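Local coordinates for genome polyprotein (PDB 6QWT) that probably copies the viral RNA genome, acting as the RNA-dependent RNA polymerase (3Dpol) released from the picornaviral polyprotein, at residues D51-A54 / F55-A58; T117-R120 / R121-F124. All blocks are in the same frame, centred on the assembly; numbering follows the deposited sequence.

Interaction 1. Residues D51-A54 / F55-A58; sequences DQVA and FSAA. Unlike the reference sequence in segment 55-58: Ala57 (reference Lys), Ala58 (reference Gln).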
# COMPACT_ATOMS: atom_id res chain seq x y z
N ASP A 51 -6.29 9.22 19.75
CA ASP A 51 -5.93 7.84 20.10
C ASP A 51 -7.16 6.94 20.14
O ASP A 51 -7.06 5.74 19.87
CB ASP A 51 -5.20 7.81 21.44
CG ASP A 51 -3.77 8.32 21.34
OD1 ASP A 51 -3.03 8.20 22.34
OD2 ASP A 51 -3.40 8.85 20.28
N GLN A 52 -8.32 7.51 20.48
CA GLN A 52 -9.56 6.74 20.48
C GLN A 52 -10.10 6.56 19.06
O GLN A 52 -10.48 5.45 18.67
CB GLN A 52 -10.60 7.44 21.37
CG GLN A 52 -11.80 6.59 21.74
CD GLN A 52 -12.89 6.63 20.69
OE1 GLN A 52 -13.17 7.68 20.10
NE2 GLN A 52 -13.51 5.48 20.43
N VAL A 53 -10.12 7.63 18.27
CA VAL A 53 -10.66 7.54 16.92
C VAL A 53 -9.77 6.68 16.03
O VAL A 53 -10.26 5.89 15.21
CB VAL A 53 -10.85 8.95 16.32
CG1 VAL A 53 -11.37 8.86 14.89
CG2 VAL A 53 -11.80 9.77 17.20
N ALA A 54 -8.44 6.79 16.19
CA ALA A 54 -7.53 6.05 15.32
C ALA A 54 -7.66 4.55 15.50
O ALA A 54 -7.36 3.78 14.57
CB ALA A 54 -6.09 6.49 15.57
N PHE A 55 -8.09 4.09 16.68
CA PHE A 55 -8.25 2.67 16.95
C PHE A 55 -9.72 2.25 16.99
O PHE A 55 -10.01 1.12 17.39
CB PHE A 55 -7.57 2.31 18.27
CG PHE A 55 -6.07 2.24 18.18
CD1 PHE A 55 -5.29 3.36 18.41
CD2 PHE A 55 -5.44 1.05 17.86
CE1 PHE A 55 -3.92 3.30 18.33
CE2 PHE A 55 -4.06 0.98 17.78
CZ PHE A 55 -3.30 2.10 18.01
N SER A 56 -10.64 3.12 16.57
CA SER A 56 -12.06 2.83 16.73
C SER A 56 -12.53 1.72 15.80
O SER A 56 -13.49 1.00 16.12
CB SER A 56 -12.89 4.10 16.52
OG SER A 56 -12.72 4.61 15.22
N ALA A 57 -11.89 1.56 14.64
CA ALA A 57 -12.28 0.51 13.71
C ALA A 57 -11.64 -0.83 14.03
O ALA A 57 -12.01 -1.84 13.42
CB ALA A 57 -11.93 0.92 12.28
N ALA A 58 -10.69 -0.87 14.96
CA ALA A 58 -10.11 -2.12 15.40
C ALA A 58 -10.97 -2.74 16.50
O ALA A 58 -11.79 -2.08 17.13
CB ALA A 58 -8.68 -1.91 15.91

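Interaction 2. Residues T117-R120 / R121-F124; sequences TLNR and RSLF. Unlike the reference sequence in segment 117-120: Leu118 (reference Arg).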
# COMPACT_ATOMS: atom_id res chain seq x y z
N THR A 117 18.01 2.70 19.84
CA THR A 117 19.36 3.23 20.00
C THR A 117 20.15 3.21 18.70
O THR A 117 21.35 3.51 18.72
CB THR A 117 20.13 2.44 21.06
OG1 THR A 117 20.25 1.07 20.65
CG2 THR A 117 19.44 2.49 22.41
N LEU A 118 19.54 2.87 17.57
CA LEU A 118 20.29 2.50 16.38
C LEU A 118 19.43 2.70 15.14
O LEU A 118 18.21 2.49 15.18
CB LEU A 118 20.77 1.05 16.47
CG LEU A 118 22.20 0.70 16.05
CD1 LEU A 118 23.16 1.81 16.42
CD2 LEU A 118 22.62 -0.61 16.71
N ASN A 119 20.06 3.10 14.05
CA ASN A 119 19.39 3.20 12.77
C ASN A 119 19.75 1.99 11.91
O ASN A 119 20.52 1.11 12.31
CB ASN A 119 19.74 4.53 12.08
CG ASN A 119 21.19 4.61 11.63
OD1 ASN A 119 22.02 3.78 12.01
ND2 ASN A 119 21.50 5.62 10.82
N ARG A 120 19.19 1.95 10.70
CA ARG A 120 19.33 0.76 9.86
C ARG A 120 20.77 0.59 9.37
O ARG A 120 21.32 -0.51 9.42
CB ARG A 120 18.36 0.82 8.69
CG ARG A 120 17.20 -0.15 8.81
CD ARG A 120 16.46 -0.31 7.49
NE ARG A 120 15.12 -0.85 7.71
CZ ARG A 120 14.25 -1.11 6.74
NH1 ARG A 120 14.58 -0.88 5.48
NH2 ARG A 120 13.06 -1.60 7.03
N ARG A 121 21.38 1.68 8.89
CA ARG A 121 22.71 1.60 8.30
C ARG A 121 23.75 1.10 9.29
O ARG A 121 24.72 0.44 8.90
CB ARG A 121 23.12 2.97 7.74
CG ARG A 121 24.51 3.02 7.14
CD ARG A 121 24.68 2.02 6.01
NE ARG A 121 26.05 1.97 5.51
CZ ARG A 121 27.01 1.19 6.01
NH1 ARG A 121 26.74 0.39 7.03
NH2 ARG A 121 28.23 1.22 5.49
N SER A 122 23.55 1.37 10.59
CA SER A 122 24.54 0.98 11.59
C SER A 122 24.67 -0.53 11.72
O SER A 122 25.72 -1.01 12.17
CB SER A 122 24.17 1.58 12.95
OG SER A 122 24.20 2.99 12.90
N LEU A 123 23.65 -1.30 11.35
CA LEU A 123 23.64 -2.74 11.55
C LEU A 123 24.32 -3.52 10.43
O LEU A 123 24.34 -4.75 10.48
CB LEU A 123 22.20 -3.23 11.72
CG LEU A 123 21.42 -2.56 12.85
CD1 LEU A 123 19.92 -2.73 12.64
CD2 LEU A 123 21.85 -3.12 14.19
N PHE A 124 24.88 -2.84 9.42
CA PHE A 124 25.47 -3.51 8.28
C PHE A 124 26.90 -3.03 8.06
O PHE A 124 27.24 -1.87 8.31
CB PHE A 124 24.66 -3.27 6.99
CG PHE A 124 23.24 -3.74 7.08
CD1 PHE A 124 22.90 -5.04 6.73
CD2 PHE A 124 22.23 -2.89 7.51
CE1 PHE A 124 21.59 -5.47 6.81
CE2 PHE A 124 20.92 -3.31 7.59
CZ PHE A 124 20.60 -4.61 7.24

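Interaction 1. Residues D51-A54 / F55-A58
Asp51 meets Phe55 through its backbone carbonyl: atom O lies 3.3 Å from Phe55 CD1, at the rim of the ring and near its plane, so the contact is one of oxygen with aromatic C-H. The Asp51 carboxylate leads elsewhere, into a salt bridge with Arg17. Gln52 contributes both backbone and side chain. Its O accepts a weak hydrogen bond from Phe55 N at 3.4 Å, while its chain, bent at chi2, brings NE2 to 4.2 Å from Ser56 CB. Gln52 O is also 3.1 Å from Ser56 N, but the angle is too poor for a bond, and that amide turns to the next carbonyl along. Val53 O accepts two hydrogen bonds from Ser56, from OG at 2.8 Å and from N at 3.1 Å. The two approaches differ: OG is tilted 20° from the carbonyl plane, whereas N sits above it, 71° out. What places OG there is a chi1 of 61°, which sets it between the backbone N and the carbonyl carbon. Ala54 CB lies 4.3 Å from Phe55 CD1, an apolar contact between neighbours. The ring also touches Thr155 of strand 152-157 and meets Phe282 edge-to-face. Beyond it, Phe55 to Ala58 form a type I beta turn, closed by Ala58 N donating to Phe55 O at 3.2 Å. Chemically, both backbone bonds from 55-58 back to 51-54 span three residues, and Val53 O is held by the amide and the hydroxyl of one residue, Ser56. This surface contact thus sets a doubly bonded carbonyl close to an aromatic ring that touches two strands of one sheet, at Thr155 and Phe282.

Interaction 2. Residues T117-R120 / R121-F124
Asn119 and Ser122 carry the polar part of this turn. Asn119 OD1 accepts from two donors of the same residue, Ser122 OG and Ser122 N. The hydroxyl distance of 2.5 Å to OD1 is unusually short, and its exact value is doubtful; the amide bond, N to OD1, is 3.2 Å long and arrives from above the amide plane, 43° out of it. An Asn119 chi1 of 68° holds CG between the backbone N and the carbonyl carbon, which turns the amide oxygen over the start of the 3-10 segment 121-123. The backbone supplies the next pairing. Arg120 O accepts Leu123 N at 3.1 Å, and the same oxygen faces the rim of the Phe124 ring, 3.2 Å from CD2 and near the ring plane. Arg121 bends at chi2 and reaches forward within its own segment: NH1 is 2.6 Å from Phe124 O, which lies at the guanidinium edge and in its plane, although the poor N-H angle of 127° makes the bond weak. Arg120 runs the other way, extended from CG to NE, and two of its guanidinium nitrogens are bonded outside, NH1 to Asp105 O and NE weakly to Ser109 O. Apolar contact completes the turn. Leu118 CD2 touches Leu123 CD2 at 3.6 Å, the two side chains crossing obliquely, and Leu118 CD1 rests 3.6 Å from Ser122 CB. The turn delivers the chain into strand 124-126. Leu123 pairs its backbone with Cys135, just past strand 132-134, and Leu123 and Phe124 both pack on Leu138 of helix 136-147; on helix 180-189, Arg120 and Leu123 meet Ile180, and Phe124 meets Ile184.

In the fold
Interactions 1 and 2 are independent turns in the N-terminal half of the polymerase. Their centres lie 32 Å apart and their nearest atoms about 20 Å, so neither touches the other. Both lie near the mixed sheet or an element next to it in sequence: interaction 1 touches strand 152-157, and interaction 2 packs on helix 180-189, which follows edge strand 174-177. Residues 55-58 come near the palm: Ala57 touches Asn236, just after motif A strand 230-235, and Ala58 touches Ser1. Both alanines differ from the reference sequence, but the turn's position is consistent with the picornaviral arrangement in which the buried N-terminus positions motif A; residues 117-124 form peripheral packing.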